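Local coordinates for scaffolding protein (Clostridium cellulolyticum, PDB 1G43), which probably binds crystalline cellulose as the family 3a carbohydrate-binding module of a scaffoldin, anchoring the cellulosome to its substrate, at residues N37-Q49 against I146-P160. Residues are numbered along the deposited sequence; the frame is centred on the assembly and turned at random.
Sequences NLADLKLRYYYTQ and ISAFVGGTLAYGSTP. With CA (calcium ion), chain B.
Arg-44 and Phe-149 both hold CG beside the backbone N and anti to the carbonyl carbon (chi1 -64° and -68°), and this brings the arginine chain, extended from CG to NE, against the phenylalanine ring. The two belong to adjacent antiparallel strands, 41-47 and 147-150, in one sheet of the CBM3 beta-sandwich. Arg-44 CD lies 3.5 Å from Phe-149 CE1, and the guanidinium continues past the ring with its plane turned well away from the ring's, NH1 coming within 3.4 Å of Phe-149 CZ. A long arginine suits this outer face because its methylenes can lie against one corner of an aromatic ring while its charged end reaches farther, here to donate a bent bond (136°) from NH1 to Tyr-46 OH, which sits out of the guanidinium plane.

That phenol is part of a second cluster. The Tyr-46 ring takes the C-terminal Pro-160 over one face as a CH-pi contact, with CD 3.6 Å from the ring centroid and nearly on its normal; the rigid pyrrolidine offers a flat ring a compact apolar group. Ser-147 is small enough for its OG to sit beside both neighbours, 3.1 Å from Arg-44 CB and in the plane of the tyrosine ring at its CE1 edge.

Leu-41, Leu-43, Ala-148 and Val-150 occupy the other face, where strand 18-30 covers the leucines and Val-8 meets Ala-148. The short alanine leaves room for Leu-43, whose CD2 approaches Ala-148 CB to 3.7 Å. Backbone bonds join Lys-42 to Phe-149 and Arg-44 to Ser-147 in both directions. Beyond Val-150 a type I' turn reverses the chain through Gly-151 and Gly-152, whose positive phi angles glycine adopts easily. Just past strand 41-47, Thr-48 binds calcium through both O and OG1, alongside Asp-50, Asp-127, Asn-130 and Asp-131. By the turn, Asp-40 O accepts from Gly-151 N at 2.9 Å and from a water that in turn accepts from Gly-152 N.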
loop_
_atom_site.group_PDB
_atom_site.type_symbol
_atom_site.label_atom_id
_atom_site.label_comp_id
_atom_site.label_asym_id
_atom_site.label_seq_id
_atom_site.Cartn_x
_atom_site.Cartn_y
_atom_site.Cartn_z
ATOM N N ASN A 37 -6.307 14.085 6.226
ATOM C CA ASN A 37 -6.175 13.341 7.442
ATOM C C ASN A 37 -5.733 11.916 7.150
ATOM O O ASN A 37 -6.521 11.099 6.681
ATOM C CB ASN A 37 -7.511 13.330 8.155
ATOM C CG ASN A 37 -7.413 12.738 9.520
ATOM O OD1 ASN A 37 -8.435 12.487 10.152
ATOM N ND2 ASN A 37 -6.177 12.510 9.999
ATOM N N LEU A 38 -4.477 11.623 7.442
ATOM C CA LEU A 38 -3.948 10.291 7.205
ATOM C C LEU A 38 -4.895 9.199 7.680
ATOM O O LEU A 38 -4.871 8.073 7.173
ATOM C CB LEU A 38 -2.592 10.156 7.869
ATOM C CG LEU A 38 -1.618 11.126 7.234
ATOM C CD1 LEU A 38 -0.273 10.975 7.917
ATOM C CD2 LEU A 38 -1.501 10.860 5.726
ATOM N N ALA A 39 -5.761 9.527 8.626
ATOM C CA ALA A 39 -6.729 8.539 9.099
ATOM C C ALA A 39 -7.649 8.059 7.963
ATOM O O ALA A 39 -8.132 6.927 7.968
ATOM C CB ALA A 39 -7.574 9.142 10.220
ATOM N N ASP A 40 -7.889 8.947 7.000
ATOM C CA ASP A 40 -8.774 8.704 5.856
ATOM C C ASP A 40 -8.113 8.027 4.671
ATOM O O ASP A 40 -8.781 7.646 3.707
ATOM C CB ASP A 40 -9.350 10.033 5.355
ATOM C CG ASP A 40 -10.254 10.713 6.375
ATOM O OD1 ASP A 40 -11.191 10.052 6.870
ATOM O OD2 ASP A 40 -10.033 11.916 6.664
ATOM N N LEU A 41 -6.801 7.872 4.735
ATOM C CA LEU A 41 -6.076 7.284 3.630
ATOM C C LEU A 41 -5.904 5.771 3.720
ATOM O O LEU A 41 -5.297 5.284 4.653
ATOM C CB LEU A 41 -4.712 7.957 3.545
ATOM C CG LEU A 41 -3.717 7.560 2.456
ATOM C CD1 LEU A 41 -4.283 7.889 1.071
ATOM C CD2 LEU A 41 -2.430 8.310 2.695
ATOM N N LYS A 42 -6.465 5.037 2.760
ATOM C CA LYS A 42 -6.288 3.583 2.691
ATOM C C LYS A 42 -5.517 3.249 1.405
ATOM O O LYS A 42 -5.610 3.953 0.396
ATOM C CB LYS A 42 -7.613 2.827 2.671
ATOM C CG LYS A 42 -8.422 2.925 3.952
ATOM C CD LYS A 42 -7.614 2.485 5.134
ATOM C CE LYS A 42 -8.451 2.567 6.390
ATOM N NZ LYS A 42 -8.854 3.954 6.719
ATOM N N LEU A 43 -4.739 2.180 1.458
ATOM C CA LEU A 43 -3.971 1.741 0.313
ATOM C C LEU A 43 -4.251 0.243 0.167
ATOM O O LEU A 43 -4.378 -0.471 1.171
ATOM C CB LEU A 43 -2.480 2.025 0.554
ATOM C CG LEU A 43 -2.076 3.499 0.449
ATOM C CD1 LEU A 43 -0.787 3.774 1.184
ATOM C CD2 LEU A 43 -1.941 3.878 -1.018
ATOM N N ARG A 44 -4.363 -0.228 -1.070
ATOM C CA ARG A 44 -4.628 -1.633 -1.328
ATOM C C ARG A 44 -3.661 -2.293 -2.312
ATOM O O ARG A 44 -3.248 -1.687 -3.305
ATOM C CB ARG A 44 -6.034 -1.807 -1.863
ATOM C CG ARG A 44 -7.124 -1.414 -0.914
ATOM C CD ARG A 44 -8.430 -1.793 -1.538
ATOM N NE ARG A 44 -9.534 -1.669 -0.617
ATOM C CZ ARG A 44 -10.804 -1.667 -1.007
ATOM N NH1 ARG A 44 -11.090 -1.794 -2.295
ATOM N NH2 ARG A 44 -11.783 -1.520 -0.123
ATOM N N TYR A 45 -3.329 -3.554 -2.044
ATOM C CA TYR A 45 -2.402 -4.329 -2.885
ATOM C C TYR A 45 -3.039 -5.690 -3.138
ATOM O O TYR A 45 -3.137 -6.498 -2.229
ATOM C CB TYR A 45 -1.061 -4.519 -2.166
ATOM C CG TYR A 45 -0.010 -5.249 -2.989
ATOM C CD1 TYR A 45 0.841 -4.555 -3.828
ATOM C CD2 TYR A 45 0.087 -6.636 -2.963
ATOM C CE1 TYR A 45 1.764 -5.222 -4.638
ATOM C CE2 TYR A 45 1.011 -7.318 -3.767
ATOM C CZ TYR A 45 1.842 -6.596 -4.609
ATOM O OH TYR A 45 2.713 -7.238 -5.455
ATOM N N TYR A 46 -3.425 -5.949 -4.377
ATOM C CA TYR A 46 -4.104 -7.192 -4.723
ATOM C C TYR A 46 -3.216 -8.383 -5.118
ATOM O O TYR A 46 -2.297 -8.237 -5.895
ATOM C CB TYR A 46 -5.127 -6.891 -5.809
ATOM C CG TYR A 46 -6.259 -5.981 -5.344
ATOM C CD1 TYR A 46 -6.090 -4.596 -5.249
ATOM C CD2 TYR A 46 -7.493 -6.515 -5.004
ATOM C CE1 TYR A 46 -7.134 -3.763 -4.832
ATOM C CE2 TYR A 46 -8.539 -5.705 -4.580
ATOM C CZ TYR A 46 -8.360 -4.328 -4.499
ATOM O OH TYR A 46 -9.427 -3.546 -4.104
ATOM N N TYR A 47 -3.510 -9.568 -4.597
ATOM C CA TYR A 47 -2.691 -10.745 -4.888
ATOM C C TYR A 47 -3.439 -12.059 -4.813
ATOM O O TYR A 47 -4.610 -12.101 -4.409
ATOM C CB TYR A 47 -1.534 -10.831 -3.891
ATOM C CG TYR A 47 -1.994 -11.003 -2.452
ATOM C CD1 TYR A 47 -2.576 -9.945 -1.764
ATOM C CD2 TYR A 47 -1.860 -12.220 -1.783
ATOM C CE1 TYR A 47 -3.010 -10.073 -0.459
ATOM C CE2 TYR A 47 -2.295 -12.370 -0.454
ATOM C CZ TYR A 47 -2.868 -11.274 0.198
ATOM O OH TYR A 47 -3.257 -11.333 1.503
ATOM N N THR A 48 -2.756 -13.139 -5.217
ATOM C CA THR A 48 -3.328 -14.473 -5.116
ATOM C C THR A 48 -2.604 -15.147 -3.965
ATOM O O THR A 48 -1.381 -15.232 -3.925
ATOM C CB THR A 48 -3.213 -15.327 -6.419
ATOM O OG1 THR A 48 -1.906 -15.207 -6.986
ATOM C CG2 THR A 48 -4.297 -14.894 -7.438
ATOM N N GLN A 49 -3.390 -15.591 -3.010
ATOM C CA GLN A 49 -2.921 -16.226 -1.792
ATOM C C GLN A 49 -2.021 -17.466 -2.010
ATOM O O GLN A 49 -1.066 -17.685 -1.281
ATOM C CB GLN A 49 -4.171 -16.595 -0.981
ATOM C CG GLN A 49 -3.942 -16.764 0.483
ATOM C CD GLN A 49 -5.235 -16.958 1.257
ATOM O OE1 GLN A 49 -6.025 -17.864 0.980
ATOM N NE2 GLN A 49 -5.448 -16.105 2.245
ATOM N N ILE A 146 -2.258 -0.535 -8.133
ATOM C CA ILE A 146 -2.459 -0.504 -6.696
ATOM C C ILE A 146 -3.464 0.615 -6.494
ATOM O O ILE A 146 -3.619 1.479 -7.364
ATOM C CB ILE A 146 -1.150 -0.265 -5.921
ATOM C CG1 ILE A 146 -0.271 0.760 -6.624
ATOM C CG2 ILE A 146 -0.424 -1.595 -5.730
ATOM C CD1 ILE A 146 -0.417 2.155 -6.065
ATOM N N SER A 147 -4.172 0.608 -5.379
ATOM C CA SER A 147 -5.173 1.641 -5.190
ATOM C C SER A 147 -5.037 2.399 -3.905
ATOM O O SER A 147 -4.520 1.894 -2.900
ATOM C CB SER A 147 -6.543 1.028 -5.246
ATOM O OG SER A 147 -6.522 -0.155 -4.486
ATOM N N ALA A 148 -5.520 3.629 -3.959
ATOM C CA ALA A 148 -5.505 4.529 -2.833
ATOM C C ALA A 148 -6.900 5.101 -2.737
ATOM O O ALA A 148 -7.456 5.572 -3.744
ATOM C CB ALA A 148 -4.504 5.630 -3.054
ATOM N N PHE A 149 -7.461 5.029 -1.527
ATOM C CA PHE A 149 -8.795 5.534 -1.218
ATOM C C PHE A 149 -8.693 6.626 -0.188
ATOM O O PHE A 149 -7.945 6.519 0.782
ATOM C CB PHE A 149 -9.682 4.447 -0.620
ATOM C CG PHE A 149 -10.036 3.360 -1.577
ATOM C CD1 PHE A 149 -9.134 2.351 -1.864
ATOM C CD2 PHE A 149 -11.268 3.359 -2.206
ATOM C CE1 PHE A 149 -9.452 1.349 -2.770
ATOM C CE2 PHE A 149 -11.597 2.362 -3.114
ATOM C CZ PHE A 149 -10.671 1.350 -3.395
ATOM N N VAL A 150 -9.453 7.690 -0.404
ATOM C CA VAL A 150 -9.468 8.785 0.540
ATOM C C VAL A 150 -10.890 8.918 1.003
ATOM O O VAL A 150 -11.811 9.120 0.181
ATOM C CB VAL A 150 -9.020 10.061 -0.118
ATOM C CG1 VAL A 150 -9.319 11.234 0.787
ATOM C CG2 VAL A 150 -7.522 9.974 -0.398
ATOM N N GLY A 151 -11.092 8.768 2.311
ATOM C CA GLY A 151 -12.436 8.873 2.852
ATOM C C GLY A 151 -13.412 7.846 2.284
ATOM O O GLY A 151 -14.629 8.042 2.345
ATOM N N GLY A 152 -12.916 6.748 1.728
ATOM C CA GLY A 152 -13.845 5.756 1.214
ATOM C C GLY A 152 -14.071 5.790 -0.281
ATOM O O GLY A 152 -14.806 4.960 -0.794
ATOM N N THR A 153 -13.470 6.739 -0.987
ATOM C CA THR A 153 -13.631 6.778 -2.436
ATOM C C THR A 153 -12.265 6.758 -3.139
ATOM O O THR A 153 -11.288 7.351 -2.662
ATOM C CB THR A 153 -14.448 8.022 -2.896
ATOM O OG1 THR A 153 -13.645 9.206 -2.781
ATOM C CG2 THR A 153 -15.695 8.190 -2.023
ATOM N N LEU A 154 -12.206 6.052 -4.264
ATOM C CA LEU A 154 -10.983 5.894 -5.052
ATOM C C LEU A 154 -10.392 7.221 -5.461
ATOM O O LEU A 154 -11.070 8.028 -6.093
ATOM C CB LEU A 154 -11.290 5.069 -6.309
ATOM C CG LEU A 154 -10.153 4.618 -7.225
ATOM C CD1 LEU A 154 -9.277 3.595 -6.537
ATOM C CD2 LEU A 154 -10.773 3.979 -8.458
ATOM N N ALA A 155 -9.125 7.440 -5.124
ATOM C CA ALA A 155 -8.451 8.686 -5.454
ATOM C C ALA A 155 -7.333 8.491 -6.476
ATOM O O ALA A 155 -6.935 9.443 -7.159
ATOM C CB ALA A 155 -7.900 9.327 -4.182
ATOM N N TYR A 156 -6.828 7.258 -6.566
ATOM C CA TYR A 156 -5.743 6.901 -7.495
ATOM C C TYR A 156 -5.746 5.396 -7.814
ATOM O O TYR A 156 -6.110 4.562 -6.972
ATOM C CB TYR A 156 -4.389 7.272 -6.899
ATOM C CG TYR A 156 -3.196 6.824 -7.726
ATOM C CD1 TYR A 156 -2.701 7.606 -8.778
ATOM C CD2 TYR A 156 -2.589 5.584 -7.483
ATOM C CE1 TYR A 156 -1.630 7.155 -9.575
ATOM C CE2 TYR A 156 -1.520 5.121 -8.269
ATOM C CZ TYR A 156 -1.048 5.906 -9.309
ATOM O OH TYR A 156 -0.009 5.418 -10.074
ATOM N N GLY A 157 -5.364 5.062 -9.045
ATOM C CA GLY A 157 -5.294 3.673 -9.455
ATOM C C GLY A 157 -6.573 2.980 -9.883
ATOM O O GLY A 157 -7.542 3.606 -10.313
ATOM N N SER A 158 -6.572 1.659 -9.756
ATOM C CA SER A 158 -7.717 0.857 -10.148
ATOM C C SER A 158 -7.813 -0.389 -9.272
ATOM O O SER A 158 -6.891 -0.683 -8.510
ATOM C CB SER A 158 -7.568 0.447 -11.606
ATOM O OG SER A 158 -6.228 0.046 -11.833
ATOM N N THR A 159 -8.927 -1.106 -9.395
ATOM C CA THR A 159 -9.168 -2.319 -8.633
ATOM C C THR A 159 -9.482 -3.392 -9.687
ATOM O O THR A 159 -9.944 -3.055 -10.774
ATOM C CB THR A 159 -10.438 -2.186 -7.747
ATOM O OG1 THR A 159 -11.581 -2.123 -8.601
ATOM C CG2 THR A 159 -10.439 -0.899 -6.919
ATOM N N PRO A 160 -9.220 -4.689 -9.397
ATOM C CA PRO A 160 -9.559 -5.667 -10.440
ATOM C C PRO A 160 -11.067 -5.756 -10.299
ATOM O O PRO A 160 -11.583 -4.995 -9.445
ATOM C CB PRO A 160 -8.878 -6.969 -9.971
ATOM C CG PRO A 160 -8.165 -6.623 -8.646
ATOM C CD PRO A 160 -8.869 -5.377 -8.143
ATOM O OXT PRO A 160 -11.711 -6.550 -10.996
HETATM CA CA CA B . 0.158 -15.562 -5.769
HETATM O O HOH W 1 -10.250 5.723 2.811
HETATM O O HOH W 2 1.618 -14.127 -3.908
#